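Magnesium and cobalt efflux protein (Bordetella parapertussis, PDB 3JTF) probably takes part in magnesium and cobalt transport, and binds AMP through the paired CBS domains that make up this fragment. Local coordinates at the interface of chains A and B. Coordinates in Å, arbitrary orientation; residue numbers count along the deposited sequence, not the author numbering. Chains: chain A/B, Magnesium and cobalt efflux protein.

Contacts 1 and 2 are near-equivalent, symmetry-related patches of a two-fold symmetric interface between two copies of the CBS domain pair. The centres of their C-alpha atoms lie about 10 Å apart, and A:Met64 belongs to both. Each patch sets helix 26-35 of one chain against the end of 3-10 helix 57-64 and the following Leu65 of the other; chain A gives the helix in contact 1 and chain B in contact 2. The selenomethionines at position 64 join the patches across the axis. Paired CBS domains commonly dimerise, so this apolar seam may be used in the whole protein, although the structure alone does not prove it.

Contact 1: the interface of chains A and B. Residues chain A 30, 34, 63-64; chain B 61, 64-65.
B:Met64, a selenomethionine, packs against A:Leu30, A:Tyr63 and A:Met64 in a set of apolar contacts. A:Leu30 crosses it at about a right angle and uses both branches. CD1 touches both ends of the chain, 3.8 Å from B:Met64 CB and 3.8 Å from the methyl CE, and CD2 adds a second contact to B:Met64 CE at 3.9 Å. The chain of B:Met64 runs extended through chi2 and then turns at chi3 (-90°), which swings CE back towards A:Leu30 while the selenium stays on the side of A:Tyr63. That selenium is modelled off the plane of the A:Tyr63 ring, displaced past its CD2-CE2 side. The separation there is too short to be real, so the detailed packing of the selenium against the ring is doubtful. The ring CD2 also lies 3.6 Å from B:Met64 CE. From the other copy of the same residue, A:Met64 brings its CG to 3.8 Å from B:Met64 CE, and its SE is 3.9 Å from that same methyl. The two selenomethionines meet slantwise, and A:Met64 bends at chi2 as well as chi3, so the pair departs from exact symmetry in its side chains.

B:Leu61 also packs on the helix, its CD2 4.1 Å from A:Leu30 CD2 and its CB 4.0 Å from A:Ile34 CD1. A:Ile34 and B:Leu65 point tip to tip through their CD1 methyls, at a modelled spacing too tight to interpret. The larger buried surfaces belong to A:Leu30 and B:Met64, 66 and 65 Å². This is an apolar seam between the two chains of the deposited assembly, possibly a dimer contact: A:Leu30 and A:Ile34 lie one turn apart on helix 26-35, A:Tyr63 and A:Met64 end 3-10 helix 57-64, and chain B answers with its own 57-64 end and the loop residue B:Leu65, all within the first CBS domain.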
ATOM      1  N   LEU A  30       7.329  14.469  -7.412  1.00 19.81           N
ATOM      2  CA  LEU A  30       7.003  13.330  -8.228  1.00 20.31           C
ATOM      3  C   LEU A  30       8.152  12.368  -8.321  1.00 21.88           C
ATOM      4  O   LEU A  30       7.951  11.165  -8.164  1.00 22.18           O
ATOM      5  CB  LEU A  30       6.586  13.764  -9.624  1.00 20.05           C
ATOM      6  CG  LEU A  30       5.250  14.489  -9.710  1.00 18.90           C
ATOM      7  CD1 LEU A  30       4.991  14.733 -11.155  1.00 18.34           C
ATOM      8  CD2 LEU A  30       4.081  13.719  -9.066  1.00 18.78           C
ATOM      9  N   ILE A  34       7.864   8.437  -7.001  1.00 33.54           N
ATOM     10  CA  ILE A  34       7.874   7.360  -7.992  1.00 34.37           C
ATOM     11  C   ILE A  34       8.996   6.348  -7.741  1.00 35.77           C
ATOM     12  O   ILE A  34       8.811   5.132  -7.931  1.00 35.59           O
ATOM     13  CB  ILE A  34       7.990   7.930  -9.427  1.00 34.11           C
ATOM     14  CG1 ILE A  34       6.623   8.453  -9.870  1.00 33.97           C
ATOM     15  CG2 ILE A  34       8.476   6.858 -10.395  1.00 34.28           C
ATOM     16  CD1 ILE A  34       6.630   9.293 -11.115  1.00 34.49           C
ATOM     17  N   TYR A  63      -4.008  15.338  -9.328  1.00 27.37           N
ATOM     18  CA  TYR A  63      -3.369  16.476  -9.983  0.50 27.46           C
ATOM     19  C   TYR A  63      -3.635  16.436 -11.472  1.00 27.89           C
ATOM     20  O   TYR A  63      -3.856  17.485 -12.085  1.00 27.88           O
ATOM     21  CB  TYR A  63      -1.860  16.545  -9.708  0.50 27.53           C
ATOM     22  CG  TYR A  63      -1.108  17.417 -10.690  0.50 26.95           C
ATOM     23  CD1 TYR A  63      -0.693  18.702 -10.360  0.50 26.86           C
ATOM     24  CD2 TYR A  63      -0.844  16.966 -11.969  0.50 27.16           C
ATOM     25  CE1 TYR A  63      -0.015  19.498 -11.294  0.50 25.43           C
ATOM     26  CE2 TYR A  63      -0.168  17.752 -12.892  0.50 26.36           C
ATOM     27  CZ  TYR A  63       0.249  19.003 -12.556  0.50 25.28           C
ATOM     28  OH  TYR A  63       0.930  19.724 -13.512  0.50 23.11           O
HETATM   29  N   MSE A  64      -3.629  15.238 -12.051  1.00 27.25           N
HETATM   30  CA  MSE A  64      -3.834  15.086 -13.492  1.00 27.18           C
HETATM   31  C   MSE A  64      -5.261  15.400 -13.969  1.00 26.15           C
HETATM   32  O   MSE A  64      -5.503  15.553 -15.166  1.00 26.70           O
HETATM   33  CB  MSE A  64      -3.393  13.686 -13.935  1.00 27.79           C
HETATM   34  CG  MSE A  64      -1.883  13.512 -13.899  1.00 28.99           C
HETATM   35 SE   MSE A  64      -1.353  11.697 -13.516  1.00 36.21          SE
HETATM   36  CE  MSE A  64      -1.977  10.851 -15.120  1.00 28.82           C
TER
ATOM     37  N   LEU B  61       1.467   8.361 -12.168  1.00 16.74           N
ATOM     38  CA  LEU B  61       2.110   9.673 -12.030  1.00 16.00           C
ATOM     39  C   LEU B  61       3.196   9.903 -13.079  1.00 16.09           C
ATOM     40  O   LEU B  61       3.584  11.031 -13.315  1.00 17.17           O
ATOM     41  CB  LEU B  61       2.718   9.855 -10.644  1.00 15.78           C
ATOM     42  CG  LEU B  61       1.661   9.951  -9.552  1.00 16.63           C
ATOM     43  CD1 LEU B  61       2.376   9.751  -8.155  1.00 17.42           C
ATOM     44  CD2 LEU B  61       0.887  11.263  -9.651  1.00 17.47           C
HETATM   45  N   MSE B  64       3.147  12.502 -15.953  1.00 15.12           N
HETATM   46  CA  MSE B  64       3.781  13.806 -15.862  1.00 16.36           C
HETATM   47  C   MSE B  64       5.299  13.795 -16.065  1.00 14.97           C
HETATM   48  O   MSE B  64       5.929  14.840 -15.947  1.00 13.98           O
HETATM   49  CB  MSE B  64       3.373  14.438 -14.532  1.00 16.84           C
HETATM   50  CG  MSE B  64       1.787  14.548 -14.459  1.00 20.71           C
HETATM   51 SE   MSE B  64       1.341  15.616 -12.961  0.80 32.57          SE
HETATM   52  CE  MSE B  64       1.262  14.019 -11.793  1.00 26.16           C
ATOM     53  N   LEU B  65       5.872  12.624 -16.332  1.00 14.73           N
ATOM     54  CA  LEU B  65       7.342  12.480 -16.540  1.00 16.20           C
ATOM     55  C   LEU B  65       7.734  11.922 -17.899  1.00 17.13           C
ATOM     56  O   LEU B  65       8.909  11.942 -18.271  1.00 17.27           O
ATOM     57  CB  LEU B  65       7.962  11.602 -15.460  1.00 15.98           C
ATOM     58  CG  LEU B  65       7.814  12.110 -14.030  1.00 18.06           C
ATOM     59  CD1 LEU B  65       8.314  11.026 -13.062  1.00 21.44           C
ATOM     60  CD2 LEU B  65       8.539  13.428 -13.788  1.00 19.17           C
TER

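Contact 2: the interface of chains A and B. Residues chain A 61, 64-65; chain B 26, 30, 34.
B:Leu30 is the apolar centre, with 68 Å² of its surface hidden by chain A, and its two methyl branches divide the work. CD2 is directed at A:Leu61, whose CB, CD1 and CD2 all lie near it; the CD1 separation is 4.0 Å. CD1 of B:Leu30 instead sits between two groups, 3.9 Å from A:Leu65 CD2 and 4.0 Å from the methyl CE of A:Met64. A:Leu65 runs antiparallel past B:Leu30, whereas the selenomethionine chain lies roughly perpendicular to that leucine.

One turn further along helix 26-35, B:Ile34 packs against the other branch of A:Leu65. A:Leu65 therefore spans two successive turns of the partner helix. At the opposite end, B:Leu26 makes a slight contact, with 5 Å² of its surface hidden. Holding CG anti to the backbone N (chi1 -177°) aims its CB-CG bond almost straight at A:Met64 CE, which its CD2 methyl meets at 4.1 Å.

The site is the counterpart of contact 1 with the chains exchanged: the three chain B residues form a ridge on helix 26-35 of the first CBS domain, received by the 57-64 segment and adjoining loop residue of chain A. The contacts described here are methyl packing; residues beside them may add polar links. At the B:Ile34 end, the CD1 methyls of B:Ile34 and A:Leu65 meet tip to tip at 3.5 Å.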
ATOM      1  N   LEU A  61      -2.815  11.442  -7.961  1.00 18.21           N
ATOM      2  CA  LEU A  61      -3.464  11.216  -9.257  1.00 18.54           C
ATOM      3  C   LEU A  61      -4.515  12.298  -9.535  1.00 20.31           C
ATOM      4  O   LEU A  61      -4.779  12.627 -10.689  1.00 19.55           O
ATOM      5  CB  LEU A  61      -4.109   9.836  -9.324  1.00 17.67           C
ATOM      6  CG  LEU A  61      -3.126   8.664  -9.361  1.00 18.24           C
ATOM      7  CD1 LEU A  61      -3.868   7.338  -9.567  1.00 18.70           C
ATOM      8  CD2 LEU A  61      -2.129   8.864 -10.476  1.00 16.02           C
HETATM    9  N   MSE A  64      -3.629  15.238 -12.051  1.00 27.25           N
HETATM   10  CA  MSE A  64      -3.834  15.086 -13.492  1.00 27.18           C
HETATM   11  C   MSE A  64      -5.261  15.400 -13.969  1.00 26.15           C
HETATM   12  O   MSE A  64      -5.503  15.553 -15.166  1.00 26.70           O
HETATM   13  CB  MSE A  64      -3.393  13.686 -13.935  1.00 27.79           C
HETATM   14  CG  MSE A  64      -1.883  13.512 -13.899  1.00 28.99           C
HETATM   15 SE   MSE A  64      -1.353  11.697 -13.516  1.00 36.21          SE
HETATM   16  CE  MSE A  64      -1.977  10.851 -15.120  1.00 28.82           C
ATOM     17  N   LEU A  65      -6.191  15.505 -13.032  1.00 25.37           N
ATOM     18  CA  LEU A  65      -7.527  16.034 -13.311  1.00 25.07           C
ATOM     19  C   LEU A  65      -7.640  17.545 -12.922  1.00 24.79           C
ATOM     20  O   LEU A  65      -8.347  18.323 -13.588  1.00 25.04           O
ATOM     21  CB  LEU A  65      -8.573  15.151 -12.611  1.00 24.52           C
ATOM     22  CG  LEU A  65      -8.404  13.631 -12.802  1.00 23.68           C
ATOM     23  CD1 LEU A  65      -9.315  12.854 -11.881  1.00 24.40           C
ATOM     24  CD2 LEU A  65      -8.699  13.201 -14.233  1.00 22.98           C
TER
ATOM     25  N   LEU B  26      -7.745   7.140 -20.153  1.00 22.07           N
ATOM     26  CA  LEU B  26      -7.075   7.599 -18.938  1.00 21.57           C
ATOM     27  C   LEU B  26      -7.952   8.340 -17.922  1.00 20.39           C
ATOM     28  O   LEU B  26      -7.915   8.000 -16.745  1.00 18.85           O
ATOM     29  CB  LEU B  26      -5.806   8.404 -19.274  1.00 22.22           C
ATOM     30  CG  LEU B  26      -4.954   8.882 -18.092  1.00 23.01           C
ATOM     31  CD1 LEU B  26      -4.576   7.713 -17.135  1.00 21.63           C
ATOM     32  CD2 LEU B  26      -3.691   9.609 -18.630  1.00 24.80           C
ATOM     33  N   LEU B  30      -8.456   6.944 -14.101  1.00 18.04           N
ATOM     34  CA  LEU B  30      -8.101   7.756 -12.943  1.00 17.75           C
ATOM     35  C   LEU B  30      -9.262   7.876 -11.993  1.00 18.49           C
ATOM     36  O   LEU B  30      -9.104   7.666 -10.801  1.00 18.86           O
ATOM     37  CB  LEU B  30      -7.621   9.159 -13.363  1.00 17.81           C
ATOM     38  CG  LEU B  30      -6.256   9.158 -14.037  1.00 17.74           C
ATOM     39  CD1 LEU B  30      -5.921  10.542 -14.611  1.00 19.09           C
ATOM     40  CD2 LEU B  30      -5.210   8.703 -13.038  1.00 19.60           C
ATOM     41  N   ILE B  34      -9.202   6.553  -8.117  1.00 23.85           N
ATOM     42  CA  ILE B  34      -9.406   7.538  -7.022  1.00 25.10           C
ATOM     43  C   ILE B  34     -10.597   7.163  -6.146  1.00 26.83           C
ATOM     44  O   ILE B  34     -10.584   7.382  -4.939  1.00 29.00           O
ATOM     45  CB  ILE B  34      -9.624   8.978  -7.569  1.00 25.26           C
ATOM     46  CG1 ILE B  34      -8.371   9.522  -8.231  1.00 25.22           C
ATOM     47  CG2 ILE B  34     -10.034   9.962  -6.459  1.00 25.18           C
ATOM     48  CD1 ILE B  34      -8.692  10.582  -9.286  1.00 26.03           C
TER